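Local coordinates for protein tRNA uridine(34) acetyltransferase (Methanocaldococcus infernus, PDB 6IA8) that converts the wobble uridine at position 34 of tRNA into 5-(carboxymethyl)uridine, using acetyl-CoA and S-adenosyl-L-methionine, at residues A[65-70]-A[137-142]; A[112-117]-A[152-157]. All blocks are in the same frame, centred on the assembly; numbering follows the deposited sequence.

Overall arrangement
Both contacts belong to the radical SAM core and sit next to each other, their centres about 9 Å apart. Interaction 1 pairs the outermost strand, 63-68, with its parallel neighbour 134-140; interaction 2 packs the helices that follow these strands, 114-127 and 149-164, on one another. Backbone hydrogen bonds order the first, whereas the second has none across it and rests on a proline set in the corner of two aromatic rings. Each runs from a buried side to a more open one: V67 and I139 against A66 in interaction 1, P114 and F155 against W154 in interaction 2. Q117 OE1 joins the layers by accepting from M68 N, and I139 packs on I156.

Interaction 1 (A[65-70]-A[137-142]); sequences VAVMTS and LIIMGG
M68 and M140 cross at about a right angle on one face of the strand pair, the methyl CE of M140 lying 3.7 Å from CG of M68. M140 reaches there because its chain bends at the last torsion (chi3 -60°), and on the way its SD passes 3.8 Å from CB of A66. M140 thus bridges two neighbours on the adjacent strand, and an alanine here would probably leave A66 CB and M68 CG without their sulfur and methyl partners and open a gap on this face. I138 shares the face, its CB against that of A66.

On the other face V67 and I139 lie side by side and point the same way, with V67 CG2 3.8 Å from I139 CD1. With CG1 anti to the carbonyl carbon (chi1 -60°), V67 meets I139 through CG2. L137 CD1 meets V65 CG1 farther back, while the side chains of T69 and I139 cross at about a right angle, CG2 to CG2 at 3.7 Å. F155 and I156 of helix 149-164 pack on V67 and I139, and Q117 and T118 of helix 114-127 touch V67.

The backbones set this register through I138 N to V65 O, V67 N to I138 O (3.0 Å) and M140 N to V67 O (2.9 Å); all three are nearly straight at hydrogen, but only the first meets its carbonyl at a tilt. T69 OG1 gives only a weak bond to M140 O. Two adjacent parallel strands, joined through helix 114-127 and buried on the side facing the helices, make the beta-alpha-beta unit that opens the radical SAM barrel.

Interaction 2 (A[112-117]-A[152-157]); sequences FDPYLQ and QDWFIK. With SO4 (sulfate ion), chain F.
P114 fits into the corner formed by two aromatic rings that follow each other in the chain, W154 and F155, and gives a CH-pi contact to each. Its CB stands over the centre of the F155 ring, 3.5 Å from the centroid and just 9° off the ring normal. CG lies over one face of W154, 4.0 Å from the centroid of the six-membered ring, and CD comes to 3.4 Å from W154 CH2. With CG anti to the backbone N (chi1 169° and -168°), both aromatic side chains send it toward helix 114-127.

P114 is the first residue of helix 114-127, and D113 before it is the N-cap. OD1 of D113 accepts from L116 N at 3.2 Å, from above the carboxylate plane, and more weakly from Y115 N. Q117, one turn on, gives a weak bond from NE2 to D113 O, while its OE1 takes the backbone N of M68 in the neighbouring strand.

At the indole edge, NE1 of W154 donates to the in-plane O4 of a sulfate, 3.0 Å away, and K157 NZ binds O1. K157 also forms salt bridges with D161 and E167. The sulfate probably comes from the crystallisation liquor. With no hydrogen bond between the two segments, the contact depends on close fit and dispersion, probably with a small electrostatic share from the C-H groups over the aromatic faces.

Interaction 1 (A[65-70]-A[137-142])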
loop_
_atom_site.group_PDB
_atom_site.type_symbol
_atom_site.label_atom_id
_atom_site.label_comp_id
_atom_site.label_asym_id
_atom_site.label_seq_id
_atom_site.Cartn_x
_atom_site.Cartn_y
_atom_site.Cartn_z
ATOM N N VAL A 65 6.276 4.738 -9.892
ATOM C CA VAL A 65 6.024 5.853 -10.797
ATOM C C VAL A 65 4.820 6.582 -10.221
ATOM O O VAL A 65 3.680 6.132 -10.374
ATOM C CB VAL A 65 5.758 5.381 -12.231
ATOM C CG1 VAL A 65 5.305 6.514 -13.128
ATOM C CG2 VAL A 65 6.998 4.677 -12.834
ATOM N N ALA A 66 5.067 7.707 -9.566
ATOM C CA ALA A 66 4.026 8.511 -8.945
ATOM C C ALA A 66 3.715 9.702 -9.839
ATOM O O ALA A 66 4.617 10.459 -10.192
ATOM C CB ALA A 66 4.482 9.002 -7.572
ATOM N N VAL A 67 2.441 9.878 -10.183
ATOM C CA VAL A 67 2.019 10.937 -11.095
ATOM C C VAL A 67 0.870 11.727 -10.484
ATOM O O VAL A 67 0.125 11.232 -9.639
ATOM C CB VAL A 67 1.589 10.381 -12.467
ATOM C CG1 VAL A 67 2.753 9.625 -13.128
ATOM C CG2 VAL A 67 0.405 9.494 -12.323
ATOM N N MET A 68 0.720 12.967 -10.957
ATOM C CA MET A 68 -0.223 13.929 -10.400
ATOM C C MET A 68 -1.345 14.216 -11.389
ATOM O O MET A 68 -1.111 14.375 -12.589
ATOM C CB MET A 68 0.486 15.240 -10.048
ATOM C CG MET A 68 1.000 15.340 -8.626
ATOM S SD MET A 68 -0.240 16.009 -7.510
ATOM C CE MET A 68 0.523 15.697 -5.922
ATOM N N THR A 69 -2.564 14.297 -10.882
ATOM C CA THR A 69 -3.718 14.650 -11.692
ATOM C C THR A 69 -3.905 16.161 -11.734
ATOM O O THR A 69 -3.271 16.908 -10.988
ATOM C CB THR A 69 -4.977 13.981 -11.147
ATOM O OG1 THR A 69 -5.154 14.352 -9.782
ATOM C CG2 THR A 69 -4.845 12.471 -11.248
ATOM N N SER A 70 -4.799 16.604 -12.622
ATOM C CA SER A 70 -5.039 18.029 -12.811
ATOM C C SER A 70 -5.822 18.610 -11.636
ATOM O O SER A 70 -6.618 17.911 -11.006
ATOM C CB SER A 70 -5.818 18.294 -14.102
ATOM O OG SER A 70 -4.990 18.167 -15.234
ATOM N N LEU A 137 2.264 2.054 -10.324
ATOM C CA LEU A 137 1.749 3.360 -10.698
ATOM C C LEU A 137 0.921 3.892 -9.542
ATOM O O LEU A 137 0.037 3.191 -9.033
ATOM C CB LEU A 137 0.892 3.251 -11.945
ATOM C CG LEU A 137 0.303 4.550 -12.479
ATOM C CD1 LEU A 137 1.389 5.501 -12.898
ATOM C CD2 LEU A 137 -0.633 4.181 -13.637
ATOM N N ILE A 138 1.249 5.097 -9.096
ATOM C CA ILE A 138 0.582 5.722 -7.960
ATOM C C ILE A 138 -0.068 6.999 -8.456
ATOM O O ILE A 138 0.630 7.896 -8.946
ATOM C CB ILE A 138 1.548 6.045 -6.813
ATOM C CG1 ILE A 138 2.288 4.792 -6.346
ATOM C CG2 ILE A 138 0.767 6.632 -5.619
ATOM C CD1 ILE A 138 3.220 5.040 -5.178
ATOM N N ILE A 139 -1.384 7.102 -8.285
ATOM C CA ILE A 139 -2.155 8.269 -8.706
ATOM C C ILE A 139 -2.327 9.175 -7.496
ATOM O O ILE A 139 -3.046 8.841 -6.549
ATOM C CB ILE A 139 -3.517 7.876 -9.290
ATOM C CG1 ILE A 139 -3.355 6.791 -10.368
ATOM C CG2 ILE A 139 -4.235 9.121 -9.842
ATOM C CD1 ILE A 139 -2.471 7.163 -11.535
ATOM N N MET A 140 -1.667 10.318 -7.517
ATOM C CA MET A 140 -1.662 11.226 -6.383
ATOM C C MET A 140 -2.659 12.359 -6.590
ATOM O O MET A 140 -2.919 12.780 -7.721
ATOM C CB MET A 140 -0.266 11.804 -6.175
ATOM C CG MET A 140 0.790 10.767 -5.905
ATOM S SD MET A 140 2.393 11.491 -5.568
ATOM C CE MET A 140 2.692 12.394 -7.079
ATOM N N GLY A 141 -3.198 12.866 -5.475
ATOM C CA GLY A 141 -4.139 13.972 -5.510
ATOM C C GLY A 141 -5.271 13.827 -4.514
ATOM O O GLY A 141 -5.733 14.817 -3.940
ATOM N N GLY A 142 -5.733 12.597 -4.304
ATOM C CA GLY A 142 -6.826 12.332 -3.395
ATOM C C GLY A 142 -8.206 12.595 -3.947
ATOM O O GLY A 142 -9.191 12.147 -3.349
#

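Interaction 2 (A[112-117]-A[152-157])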
loop_
_atom_site.group_PDB
_atom_site.type_symbol
_atom_site.label_atom_id
_atom_site.label_comp_id
_atom_site.label_asym_id
_atom_site.label_seq_id
_atom_site.Cartn_x
_atom_site.Cartn_y
_atom_site.Cartn_z
ATOM N N PHE A 112 0.794 18.412 -15.909
ATOM C CA PHE A 112 -0.010 17.295 -15.417
ATOM C C PHE A 112 -0.402 16.301 -16.508
ATOM O O PHE A 112 -1.392 15.558 -16.359
ATOM C CB PHE A 112 -1.266 17.807 -14.718
ATOM C CG PHE A 112 -0.988 18.770 -13.598
ATOM C CD1 PHE A 112 -1.027 20.134 -13.832
ATOM C CD2 PHE A 112 -0.683 18.320 -12.321
ATOM C CE1 PHE A 112 -0.775 21.034 -12.810
ATOM C CE2 PHE A 112 -0.433 19.217 -11.296
ATOM C CZ PHE A 112 -0.472 20.567 -11.544
ATOM N N ASP A 113 0.347 16.272 -17.595
ATOM C CA ASP A 113 0.091 15.321 -18.667
ATOM C C ASP A 113 0.403 13.921 -18.148
ATOM O O ASP A 113 1.532 13.674 -17.700
ATOM C CB ASP A 113 0.933 15.664 -19.881
ATOM C CG ASP A 113 0.617 14.786 -21.091
ATOM O OD1 ASP A 113 0.587 13.549 -20.965
ATOM O OD2 ASP A 113 0.415 15.358 -22.187
ATOM N N PRO A 114 -0.542 12.979 -18.193
ATOM C CA PRO A 114 -0.241 11.638 -17.651
ATOM C C PRO A 114 0.862 10.917 -18.402
ATOM O O PRO A 114 1.710 10.255 -17.785
ATOM C CB PRO A 114 -1.585 10.889 -17.759
ATOM C CG PRO A 114 -2.338 11.611 -18.847
ATOM C CD PRO A 114 -1.919 13.079 -18.711
ATOM N N TYR A 115 0.869 11.016 -19.729
ATOM C CA TYR A 115 1.882 10.316 -20.508
ATOM C C TYR A 115 3.266 10.882 -20.223
ATOM O O TYR A 115 4.215 10.128 -19.978
ATOM C CB TYR A 115 1.562 10.398 -22.006
ATOM C CG TYR A 115 2.503 9.589 -22.885
ATOM C CD1 TYR A 115 3.830 9.979 -23.060
ATOM C CD2 TYR A 115 2.073 8.450 -23.535
ATOM C CE1 TYR A 115 4.698 9.263 -23.873
ATOM C CE2 TYR A 115 2.935 7.718 -24.345
ATOM C CZ TYR A 115 4.245 8.123 -24.504
ATOM O OH TYR A 115 5.106 7.411 -25.325
ATOM N N LEU A 116 3.403 12.214 -20.269
ATOM C CA LEU A 116 4.712 12.827 -20.085
ATOM C C LEU A 116 5.254 12.546 -18.692
ATOM O O LEU A 116 6.453 12.313 -18.526
ATOM C CB LEU A 116 4.627 14.328 -20.335
ATOM C CG LEU A 116 4.099 14.745 -21.709
ATOM C CD1 LEU A 116 4.071 16.271 -21.817
ATOM C CD2 LEU A 116 4.947 14.144 -22.827
ATOM N N GLN A 117 4.392 12.570 -17.673
ATOM C CA GLN A 117 4.851 12.273 -16.319
ATOM C C GLN A 117 5.351 10.834 -16.216
ATOM O O GLN A 117 6.421 10.560 -15.659
ATOM C CB GLN A 117 3.716 12.509 -15.326
ATOM C CG GLN A 117 3.403 13.978 -15.039
ATOM C CD GLN A 117 2.295 14.120 -14.040
ATOM O OE1 GLN A 117 2.536 14.163 -12.828
ATOM N NE2 GLN A 117 1.066 14.174 -14.532
ATOM N N GLN A 152 -10.783 9.958 -15.769
ATOM C CA GLN A 152 -10.069 8.857 -15.127
ATOM C C GLN A 152 -9.602 7.827 -16.149
ATOM O O GLN A 152 -8.456 7.356 -16.100
ATOM C CB GLN A 152 -10.960 8.162 -14.096
ATOM C CG GLN A 152 -11.548 9.040 -13.003
ATOM C CD GLN A 152 -12.323 8.222 -11.989
ATOM O OE1 GLN A 152 -11.885 7.151 -11.591
ATOM N NE2 GLN A 152 -13.488 8.710 -11.584
ATOM N N ASP A 153 -10.510 7.398 -17.029
ATOM C CA ASP A 153 -10.163 6.388 -18.022
ATOM C C ASP A 153 -9.029 6.887 -18.901
ATOM O O ASP A 153 -8.055 6.169 -19.152
ATOM C CB ASP A 153 -11.385 6.026 -18.869
ATOM C CG ASP A 153 -12.429 5.269 -18.091
ATOM O OD1 ASP A 153 -12.176 4.933 -16.907
ATOM O OD2 ASP A 153 -13.494 4.999 -18.672
ATOM N N TRP A 154 -9.130 8.137 -19.356
ATOM C CA TRP A 154 -8.105 8.703 -20.226
ATOM C C TRP A 154 -6.772 8.801 -19.499
ATOM O O TRP A 154 -5.731 8.432 -20.049
ATOM C CB TRP A 154 -8.568 10.077 -20.734
ATOM C CG TRP A 154 -7.501 10.868 -21.432
ATOM C CD1 TRP A 154 -7.138 10.779 -22.749
ATOM C CD2 TRP A 154 -6.659 11.873 -20.843
ATOM N NE1 TRP A 154 -6.111 11.671 -23.015
ATOM C CE2 TRP A 154 -5.806 12.355 -21.865
ATOM C CE3 TRP A 154 -6.553 12.418 -19.554
ATOM C CZ2 TRP A 154 -4.853 13.341 -21.635
ATOM C CZ3 TRP A 154 -5.614 13.403 -19.329
ATOM C CH2 TRP A 154 -4.764 13.847 -20.367
ATOM N N PHE A 155 -6.789 9.257 -18.245
ATOM C CA PHE A 155 -5.537 9.463 -17.520
ATOM C C PHE A 155 -4.786 8.150 -17.346
ATOM O O PHE A 155 -3.569 8.065 -17.578
ATOM C CB PHE A 155 -5.828 10.098 -16.165
ATOM C CG PHE A 155 -4.610 10.608 -15.466
ATOM C CD1 PHE A 155 -3.821 9.760 -14.720
ATOM C CD2 PHE A 155 -4.250 11.942 -15.564
ATOM C CE1 PHE A 155 -2.697 10.237 -14.069
ATOM C CE2 PHE A 155 -3.131 12.429 -14.922
ATOM C CZ PHE A 155 -2.349 11.597 -14.172
ATOM N N ILE A 156 -5.503 7.107 -16.933
ATOM C CA ILE A 156 -4.858 5.814 -16.745
ATOM C C ILE A 156 -4.419 5.239 -18.084
ATOM O O ILE A 156 -3.335 4.649 -18.198
ATOM C CB ILE A 156 -5.782 4.841 -15.997
ATOM C CG1 ILE A 156 -6.070 5.361 -14.577
ATOM C CG2 ILE A 156 -5.137 3.455 -15.976
ATOM C CD1 ILE A 156 -4.879 5.605 -13.718
ATOM N N LYS A 157 -5.258 5.392 -19.112
ATOM C CA LYS A 157 -4.904 4.937 -20.452
ATOM C C LYS A 157 -3.563 5.510 -20.879
ATOM O O LYS A 157 -2.697 4.795 -21.398
ATOM C CB LYS A 157 -5.993 5.345 -21.444
ATOM C CG LYS A 157 -5.662 5.021 -22.874
ATOM C CD LYS A 157 -6.768 5.562 -23.838
ATOM C CE LYS A 157 -6.312 5.525 -25.255
ATOM N NZ LYS A 157 -5.144 6.409 -25.516
HETATM S S SO4 F . -5.296 10.272 -26.797
HETATM O O1 SO4 F . -6.275 9.289 -26.331
HETATM O O2 SO4 F . -3.965 9.671 -26.780
HETATM O O3 SO4 F . -5.633 10.680 -28.156
HETATM O O4 SO4 F . -5.294 11.456 -25.931
#